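Pectate lyase II (Xanthomonas campestris pv. campestris, PDB 2QY1) probably cleaves pectate in plant cell walls by beta-elimination, as a secreted lyase of polysaccharide lyase family 1. Local coordinates at residues G153-K159 with K176-Y182; I231-G236 with T254-E260. The protein carries 2 engineered substitutions. Residues are numbered along the deposited sequence.

Contact 1 (G153-K159 with K176-Y182)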
ATOM      1  N   GLY A 153      -4.831   6.179   5.812  1.00 23.75           N
ATOM      2  CA  GLY A 153      -4.381   5.049   5.008  1.00 23.69           C
ATOM      3  C   GLY A 153      -2.880   4.886   4.940  1.00 23.56           C
ATOM      4  O   GLY A 153      -2.131   5.844   5.130  1.00 23.53           O
ATOM      5  N   GLY A 154      -2.442   3.658   4.677  1.00 23.52           N
ATOM      6  CA  GLY A 154      -1.017   3.356   4.587  1.00 23.34           C
ATOM      7  C   GLY A 154      -0.537   3.494   3.160  1.00 23.50           C
ATOM      8  O   GLY A 154       0.180   4.441   2.824  1.00 23.84           O
ATOM      9  N   ILE A 155      -0.935   2.543   2.317  1.00 22.63           N
ATOM     10  CA  ILE A 155      -0.568   2.561   0.908  1.00 22.12           C
ATOM     11  C   ILE A 155      -1.854   2.455   0.092  1.00 21.91           C
ATOM     12  O   ILE A 155      -2.378   1.361  -0.127  1.00 21.42           O
ATOM     13  CB  ILE A 155       0.450   1.438   0.569  1.00 22.03           C
ATOM     14  CG1 ILE A 155       1.721   1.617   1.412  1.00 21.79           C
ATOM     15  CG2 ILE A 155       0.784   1.443  -0.929  1.00 22.42           C
ATOM     16  CD1 ILE A 155       2.539   0.365   1.601  1.00 22.83           C
ATOM     17  N   ASP A 156      -2.355   3.610  -0.337  1.00 21.85           N
ATOM     18  CA  ASP A 156      -3.692   3.715  -0.925  1.00 21.92           C
ATOM     19  C   ASP A 156      -3.683   4.115  -2.391  1.00 22.03           C
ATOM     20  O   ASP A 156      -2.796   4.844  -2.840  1.00 21.78           O
ATOM     21  CB  ASP A 156      -4.526   4.746  -0.157  1.00 22.00           C
ATOM     22  CG  ASP A 156      -4.844   4.314   1.260  1.00 22.27           C
ATOM     23  OD1 ASP A 156      -4.624   3.136   1.611  1.00 21.71           O
ATOM     24  OD2 ASP A 156      -5.335   5.166   2.022  1.00 23.45           O
ATOM     25  N   MET A 157      -4.686   3.635  -3.125  1.00 22.01           N
ATOM     26  CA  MET A 157      -4.976   4.140  -4.463  1.00 22.55           C
ATOM     27  C   MET A 157      -6.483   4.145  -4.742  1.00 22.44           C
ATOM     28  O   MET A 157      -7.233   3.329  -4.200  1.00 22.21           O
ATOM     29  CB  MET A 157      -4.184   3.388  -5.548  1.00 22.42           C
ATOM     30  CG  MET A 157      -4.527   1.916  -5.730  1.00 23.10           C
ATOM     31  SD  MET A 157      -3.220   1.018  -6.609  1.00 23.84           S
ATOM     32  CE  MET A 157      -2.039   0.747  -5.299  1.00 23.70           C
ATOM     33  N   LYS A 158      -6.919   5.086  -5.573  1.00 22.49           N
ATOM     34  CA  LYS A 158      -8.338   5.247  -5.872  1.00 22.91           C
ATOM     35  C   LYS A 158      -8.561   5.928  -7.219  1.00 22.65           C
ATOM     36  O   LYS A 158      -7.640   6.516  -7.790  1.00 22.71           O
ATOM     37  CB  LYS A 158      -9.032   6.049  -4.761  1.00 22.72           C
ATOM     38  CG  LYS A 158      -8.512   7.471  -4.594  1.00 23.68           C
ATOM     39  CD  LYS A 158      -9.298   8.225  -3.535  1.00 23.97           C
ATOM     40  CE  LYS A 158      -8.579   9.501  -3.127  1.00 25.73           C
ATOM     41  NZ  LYS A 158      -9.119  10.042  -1.847  1.00 26.66           N
ATOM     42  N   LYS A 159      -9.794   5.834  -7.711  1.00 22.52           N
ATOM     43  CA  LYS A 159     -10.240   6.564  -8.900  1.00 22.69           C
ATOM     44  C   LYS A 159      -9.466   6.216 -10.180  1.00 22.16           C
ATOM     45  O   LYS A 159      -9.221   7.075 -11.027  1.00 22.15           O
ATOM     46  CB  LYS A 159     -10.271   8.079  -8.635  1.00 22.57           C
ATOM     47  CG  LYS A 159     -11.287   8.500  -7.562  1.00 23.33           C
ATOM     48  CD  LYS A 159     -11.312  10.013  -7.348  1.00 23.89           C
ATOM     49  CE  LYS A 159     -10.216  10.459  -6.387  1.00 27.00           C
ATOM     50  NZ  LYS A 159      -9.944  11.931  -6.460  1.00 28.78           N
ATOM     51  N   LYS A 176      -5.536   0.844   9.133  1.00 23.42           N
ATOM     52  CA  LYS A 176      -6.046   0.649   7.778  1.00 23.33           C
ATOM     53  C   LYS A 176      -4.917   0.667   6.752  1.00 22.78           C
ATOM     54  O   LYS A 176      -4.453   1.727   6.334  1.00 22.40           O
ATOM     55  CB  LYS A 176      -7.127   1.688   7.473  1.00 23.63           C
ATOM     56  CG  LYS A 176      -8.429   1.387   8.213  1.00 24.92           C
ATOM     57  CD  LYS A 176      -9.470   2.474   8.053  1.00 27.38           C
ATOM     58  CE  LYS A 176     -10.879   1.920   8.284  1.00 28.52           C
ATOM     59  NZ  LYS A 176     -11.068   1.326   9.643  1.00 29.92           N
ATOM     60  N   VAL A 177      -4.495  -0.528   6.343  1.00 22.33           N
ATOM     61  CA  VAL A 177      -3.228  -0.705   5.624  1.00 21.81           C
ATOM     62  C   VAL A 177      -3.235  -0.201   4.181  1.00 21.78           C
ATOM     63  O   VAL A 177      -2.407   0.633   3.806  1.00 21.57           O
ATOM     64  CB  VAL A 177      -2.747  -2.180   5.667  1.00 21.82           C
ATOM     65  CG1 VAL A 177      -1.451  -2.358   4.875  1.00 21.54           C
ATOM     66  CG2 VAL A 177      -2.557  -2.623   7.103  1.00 21.49           C
ATOM     67  N   ALA A 178      -4.158  -0.717   3.375  1.00 21.34           N
ATOM     68  CA  ALA A 178      -4.118  -0.486   1.938  1.00 20.97           C
ATOM     69  C   ALA A 178      -5.509  -0.421   1.329  1.00 20.82           C
ATOM     70  O   ALA A 178      -6.245  -1.408   1.331  1.00 20.70           O
ATOM     71  CB  ALA A 178      -3.279  -1.564   1.252  1.00 20.87           C
ATOM     72  N   LEU A 179      -5.859   0.752   0.812  1.00 20.63           N
ATOM     73  CA  LEU A 179      -7.118   0.944   0.108  1.00 20.70           C
ATOM     74  C   LEU A 179      -6.885   0.865  -1.392  1.00 20.67           C
ATOM     75  O   LEU A 179      -5.880   1.359  -1.901  1.00 20.56           O
ATOM     76  CB  LEU A 179      -7.743   2.295   0.477  1.00 20.60           C
ATOM     77  CG  LEU A 179      -9.146   2.641  -0.035  1.00 20.93           C
ATOM     78  CD1 LEU A 179     -10.199   1.690   0.522  1.00 20.70           C
ATOM     79  CD2 LEU A 179      -9.490   4.076   0.327  1.00 21.14           C
ATOM     80  N   ASN A 180      -7.819   0.233  -2.095  1.00 20.62           N
ATOM     81  CA  ASN A 180      -7.775   0.169  -3.549  1.00 20.84           C
ATOM     82  C   ASN A 180      -9.193   0.341  -4.093  1.00 20.86           C
ATOM     83  O   ASN A 180      -9.912  -0.634  -4.280  1.00 20.74           O
ATOM     84  CB  ASN A 180      -7.142  -1.152  -4.012  1.00 20.63           C
ATOM     85  CG  ASN A 180      -6.577  -1.075  -5.419  1.00 21.05           C
ATOM     86  OD1 ASN A 180      -7.195  -0.512  -6.326  1.00 20.86           O
ATOM     87  ND2 ASN A 180      -5.390  -1.650  -5.610  1.00 20.51           N
ATOM     88  N   GLY A 181      -9.581   1.594  -4.328  1.00 21.01           N
ATOM     89  CA  GLY A 181     -10.967   1.940  -4.652  1.00 21.32           C
ATOM     90  C   GLY A 181     -11.634   2.489  -3.403  1.00 21.58           C
ATOM     91  O   GLY A 181     -11.744   1.784  -2.401  1.00 21.60           O
ATOM     92  N   TYR A 182     -12.075   3.744  -3.458  1.00 21.70           N
ATOM     93  CA  TYR A 182     -12.426   4.483  -2.238  1.00 22.27           C
ATOM     94  C   TYR A 182     -13.867   4.312  -1.763  1.00 22.24           C
ATOM     95  O   TYR A 182     -14.169   4.550  -0.590  1.00 22.26           O
ATOM     96  CB  TYR A 182     -12.088   5.974  -2.389  1.00 22.66           C
ATOM     97  CG  TYR A 182     -13.142   6.786  -3.103  1.00 23.29           C
ATOM     98  CD1 TYR A 182     -13.152   6.879  -4.495  1.00 23.68           C
ATOM     99  CD2 TYR A 182     -14.128   7.466  -2.388  1.00 23.70           C
ATOM    100  CE1 TYR A 182     -14.120   7.620  -5.162  1.00 24.15           C
ATOM    101  CE2 TYR A 182     -15.108   8.210  -3.047  1.00 24.21           C
ATOM    102  CZ  TYR A 182     -15.094   8.282  -4.434  1.00 23.85           C
ATOM    103  OH  TYR A 182     -16.052   9.017  -5.093  1.00 24.01           O
TER
HETATM  104  O   HOH W   1      -3.567  -0.003  -2.092  1.00 10.66           O
HETATM  105  O   HOH W   2      -5.947   2.332   3.915  1.00 17.87           O
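Asp156 adopts the m rotamer, which brings OD1 to within 2.8 Å of Leu179 N for a hydrogen bond; OD1 also accepts from water 2, which donates to Lys176 O as well. Its OD2 lies close to Asp114 OD1, an acidic cluster consistent with the calcium-binding clefts of PL1 relatives. On the opposite side of the strand, Ile155 (m, t) and Met157 (p, t, p) enter the core, Ile155 against Val171 and Met157 against Leu118 and Tyr196. The backbones run parallel as strands of successive coils in a right-handed parallel beta-helix. Ile155 N donates to Val177 O (2.8 Å), Met157 N to Leu179 O (2.8 Å) and Gly181 N to Met157 O (2.9 Å), while water 1 donates to Ile155 O and Leu179 O. At the end of its strand, Lys158 extends its p, t, t, t chain so that CD meets Tyr182 CB at 3.8 Å. Just beyond, Lys159, at positive phi, brings CG 3.8 Å from Tyr182 CE1; both lysines meet the p-rotamer phenol ring obliquely.

Contact 2 (I231-G236 with T254-E260). With PO4 (phosphate ion), chain C.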
ATOM      1  N   ILE A 231      -7.254  -9.693   3.409  1.00 20.42           N
ATOM      2  CA  ILE A 231      -7.584  -9.363   2.026  1.00 20.20           C
ATOM      3  C   ILE A 231      -9.103  -9.302   1.896  1.00 20.19           C
ATOM      4  O   ILE A 231      -9.793 -10.303   2.103  1.00 20.00           O
ATOM      5  CB  ILE A 231      -7.008 -10.406   1.033  1.00 20.19           C
ATOM      6  CG1 ILE A 231      -5.481 -10.485   1.156  1.00 20.00           C
ATOM      7  CG2 ILE A 231      -7.421 -10.077  -0.403  1.00 20.18           C
ATOM      8  CD1 ILE A 231      -4.884 -11.800   0.674  1.00 19.75           C
ATOM      9  N   ASN A 232      -9.611  -8.120   1.562  1.00 20.12           N
ATOM     10  CA  ASN A 232     -11.047  -7.906   1.418  1.00 20.15           C
ATOM     11  C   ASN A 232     -11.380  -7.490  -0.013  1.00 20.22           C
ATOM     12  O   ASN A 232     -11.187  -6.333  -0.392  1.00 20.10           O
ATOM     13  CB  ASN A 232     -11.527  -6.853   2.427  1.00 20.13           C
ATOM     14  CG  ASN A 232     -13.035  -6.861   2.623  1.00 20.10           C
ATOM     15  OD1 ASN A 232     -13.753  -7.682   2.050  1.00 20.19           O
ATOM     16  ND2 ASN A 232     -13.522  -5.940   3.446  1.00 19.80           N
ATOM     17  N   VAL A 233     -11.867  -8.446  -0.802  1.00 20.28           N
ATOM     18  CA  VAL A 233     -12.139  -8.223  -2.222  1.00 20.41           C
ATOM     19  C   VAL A 233     -13.620  -7.926  -2.430  1.00 20.49           C
ATOM     20  O   VAL A 233     -14.476  -8.701  -2.012  1.00 20.61           O
ATOM     21  CB  VAL A 233     -11.710  -9.433  -3.088  1.00 20.47           C
ATOM     22  CG1 VAL A 233     -11.703  -9.054  -4.556  1.00 20.57           C
ATOM     23  CG2 VAL A 233     -10.329  -9.927  -2.678  1.00 20.62           C
ATOM     24  N   ARG A 234     -13.913  -6.809  -3.090  1.00 20.52           N
ATOM     25  CA  ARG A 234     -15.274  -6.274  -3.154  1.00 20.48           C
ATOM     26  C   ARG A 234     -15.607  -5.697  -4.527  1.00 20.48           C
ATOM     27  O   ARG A 234     -14.716  -5.484  -5.353  1.00 20.60           O
ATOM     28  CB  ARG A 234     -15.451  -5.189  -2.081  1.00 20.52           C
ATOM     29  CG  ARG A 234     -15.433  -5.710  -0.647  1.00 20.36           C
ATOM     30  CD  ARG A 234     -14.832  -4.697   0.317  1.00 19.58           C
ATOM     31  NE  ARG A 234     -15.756  -3.605   0.618  1.00 19.90           N
ATOM     32  CZ  ARG A 234     -15.693  -2.838   1.705  1.00 20.03           C
ATOM     33  NH1 ARG A 234     -14.754  -3.039   2.622  1.00 19.29           N
ATOM     34  NH2 ARG A 234     -16.585  -1.872   1.882  1.00 20.11           N
ATOM     35  N   MET A 235     -16.897  -5.455  -4.757  1.00 20.43           N
ATOM     36  CA  MET A 235     -17.400  -4.795  -5.972  1.00 20.45           C
ATOM     37  C   MET A 235     -16.958  -5.440  -7.293  1.00 20.42           C
ATOM     38  O   MET A 235     -16.560  -4.746  -8.233  1.00 20.63           O
ATOM     39  CB  MET A 235     -17.049  -3.297  -5.964  1.00 20.46           C
ATOM     40  CG  MET A 235     -17.728  -2.480  -4.870  1.00 20.40           C
ATOM     41  SD  MET A 235     -19.520  -2.711  -4.755  1.00 20.84           S
ATOM     42  CE  MET A 235     -20.070  -2.205  -6.386  1.00 20.67           C
ATOM     43  N   GLY A 236     -17.029  -6.767  -7.359  1.00 20.25           N
ATOM     44  CA  GLY A 236     -16.686  -7.495  -8.579  1.00 20.06           C
ATOM     45  C   GLY A 236     -15.199  -7.613  -8.866  1.00 20.01           C
ATOM     46  O   GLY A 236     -14.805  -8.182  -9.887  1.00 19.87           O
ATOM     47  N   THR A 254     -11.571 -12.537   2.542  1.00 20.67           N
ATOM     48  CA  THR A 254     -12.998 -12.285   2.723  1.00 20.79           C
ATOM     49  C   THR A 254     -13.541 -11.302   1.688  1.00 21.08           C
ATOM     50  O   THR A 254     -12.778 -10.653   0.971  1.00 20.83           O
ATOM     51  CB  THR A 254     -13.307 -11.772   4.164  1.00 20.79           C
ATOM     52  OG1 THR A 254     -14.723 -11.628   4.340  1.00 20.56           O
ATOM     53  CG2 THR A 254     -12.619 -10.429   4.444  1.00 20.58           C
ATOM     54  N   SER A 255     -14.866 -11.232   1.603  1.00 21.38           N
ATOM     55  CA  SER A 255     -15.557 -10.170   0.887  1.00 21.79           C
ATOM     56  C   SER A 255     -16.705  -9.682   1.761  1.00 22.10           C
ATOM     57  O   SER A 255     -17.630 -10.440   2.043  1.00 22.25           O
ATOM     58  CB  SER A 255     -16.095 -10.667  -0.449  1.00 21.74           C
ATOM     59  OG  SER A 255     -16.763  -9.616  -1.122  1.00 21.40           O
ATOM     60  N   ARG A 256     -16.643  -8.424   2.192  1.00 22.54           N
ATOM     61  CA  ARG A 256     -17.642  -7.886   3.121  1.00 22.86           C
ATOM     62  C   ARG A 256     -17.822  -6.370   3.026  1.00 23.17           C
ATOM     63  O   ARG A 256     -16.890  -5.647   2.678  1.00 23.10           O
ATOM     64  CB  ARG A 256     -17.299  -8.282   4.566  1.00 22.88           C
ATOM     65  CG  ARG A 256     -15.909  -7.841   5.041  1.00 22.76           C
ATOM     66  CD  ARG A 256     -15.634  -8.306   6.460  1.00 22.77           C
ATOM     67  NE  ARG A 256     -15.697  -9.763   6.575  1.00 22.98           N
ATOM     68  CZ  ARG A 256     -15.839 -10.427   7.718  1.00 22.66           C
ATOM     69  NH1 ARG A 256     -15.937  -9.775   8.870  1.00 22.54           N
ATOM     70  NH2 ARG A 256     -15.887 -11.754   7.708  1.00 22.31           N
ATOM     71  N   ASP A 257     -19.041  -5.921   3.331  1.00 23.51           N
ATOM     72  CA  ASP A 257     -19.388  -4.498   3.523  1.00 24.01           C
ATOM     73  C   ASP A 257     -19.579  -3.649   2.259  1.00 24.03           C
ATOM     74  O   ASP A 257     -19.784  -2.433   2.347  1.00 24.06           O
ATOM     75  CB  ASP A 257     -18.427  -3.817   4.510  1.00 24.12           C
ATOM     76  CG  ASP A 257     -18.533  -4.389   5.912  1.00 24.85           C
ATOM     77  OD1 ASP A 257     -19.664  -4.508   6.426  1.00 25.24           O
ATOM     78  OD2 ASP A 257     -17.485  -4.721   6.504  1.00 26.09           O
ATOM     79  N   SER A 258     -19.528  -4.294   1.095  1.00 23.99           N
ATOM     80  CA  SER A 258     -19.912  -3.654  -0.162  1.00 24.05           C
ATOM     81  C   SER A 258     -21.267  -4.164  -0.648  1.00 24.27           C
ATOM     82  O   SER A 258     -21.733  -5.222  -0.215  1.00 24.25           O
ATOM     83  CB  SER A 258     -18.847  -3.873  -1.240  1.00 24.06           C
ATOM     84  OG  SER A 258     -17.811  -2.913  -1.133  1.00 23.49           O
ATOM     85  N   SER A 259     -21.891  -3.404  -1.546  1.00 24.45           N
ATOM     86  CA  SER A 259     -23.176  -3.781  -2.138  1.00 24.62           C
ATOM     87  C   SER A 259     -23.075  -5.067  -2.961  1.00 24.70           C
ATOM     88  O   SER A 259     -24.055  -5.801  -3.097  1.00 24.69           O
ATOM     89  CB  SER A 259     -23.723  -2.641  -3.001  1.00 24.59           C
ATOM     90  OG  SER A 259     -22.788  -2.258  -3.994  1.00 24.92           O
ATOM     91  N   GLU A 260     -21.886  -5.324  -3.505  1.00 24.75           N
ATOM     92  CA  GLU A 260     -21.621  -6.531  -4.293  1.00 24.87           C
ATOM     93  C   GLU A 260     -20.283  -7.150  -3.903  1.00 24.61           C
ATOM     94  O   GLU A 260     -19.323  -6.436  -3.608  1.00 24.61           O
ATOM     95  CB  GLU A 260     -21.638  -6.212  -5.788  1.00 24.99           C
ATOM     96  CG  GLU A 260     -23.031  -5.958  -6.351  1.00 26.09           C
ATOM     97  CD  GLU A 260     -23.004  -5.299  -7.716  1.00 27.26           C
ATOM     98  OE1 GLU A 260     -22.197  -4.366  -7.921  1.00 27.78           O
ATOM     99  OE2 GLU A 260     -23.800  -5.711  -8.583  1.00 27.96           O
TER
HETATM  100  P   PO4 C   2     -15.820  -0.891   5.505  1.00 34.82           P
HETATM  101  O1  PO4 C   2     -14.851  -2.013   5.218  1.00 33.48           O
HETATM  102  O2  PO4 C   2     -15.103   0.238   6.209  1.00 34.46           O
HETATM  103  O3  PO4 C   2     -16.924  -1.408   6.403  1.00 34.72           O
HETATM  104  O4  PO4 C   2     -16.414  -0.380   4.210  1.00 33.36           O
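Segments 231-236 and 254-260 run parallel on consecutive coils of the beta-helix, with Asn232 beside Thr254 at a CA-CA distance of 5.0 Å. Thr254 N donates to Ile231 O (2.9 Å) and Val233 N to Thr254 O (3.0 Å). Regular pairing then ends: the chain from Arg256 to Ser259 loops outward before Glu260 O returns to accept from Met235 N (2.9 Å). Ser255, in the t rotamer, extends the link through OG, which donates to Val233 O at 2.6 Å. Met235 curls back (m, m, m), placing SD 3.8 Å from Ser258 CB and 3.4 Å from Ser259 OG. Arg234 reaches into the outward loop: NE donates to Ser258 OG (2.8 Å), itself hydrogen-bonded to Asp184, and Asp257 CB lies over one guanidinium face. The outer edge of that group holds a phosphate, probably from the crystallisation liquor, through Arg234 NH1 to PO4 O1 and Arg234 NH2 to PO4 O4, both 2.8 Å.

Contact 1 is complete in the chain before the first residue of contact 2, so the two follow one another along the chain and along the beta-helix, with centres 14 Å apart and nearest atoms about 7 Å apart. Strand 210-212 bridges them: it pairs in parallel with 176-180 from contact 1 and with 231-234 from contact 2, and its Arg212 binds Gly181 O while touching Ser258. The strands 155-158, 176-180, 210-212, 231-234 and 245-255 thus lie side by side in chain order, one coil after another. The phosphate bound by Arg234 in contact 2 lies about 5 Å from the side chain of Lys176 in contact 1, consistent with an anion-attracting surface suited to a polygalacturonate substrate.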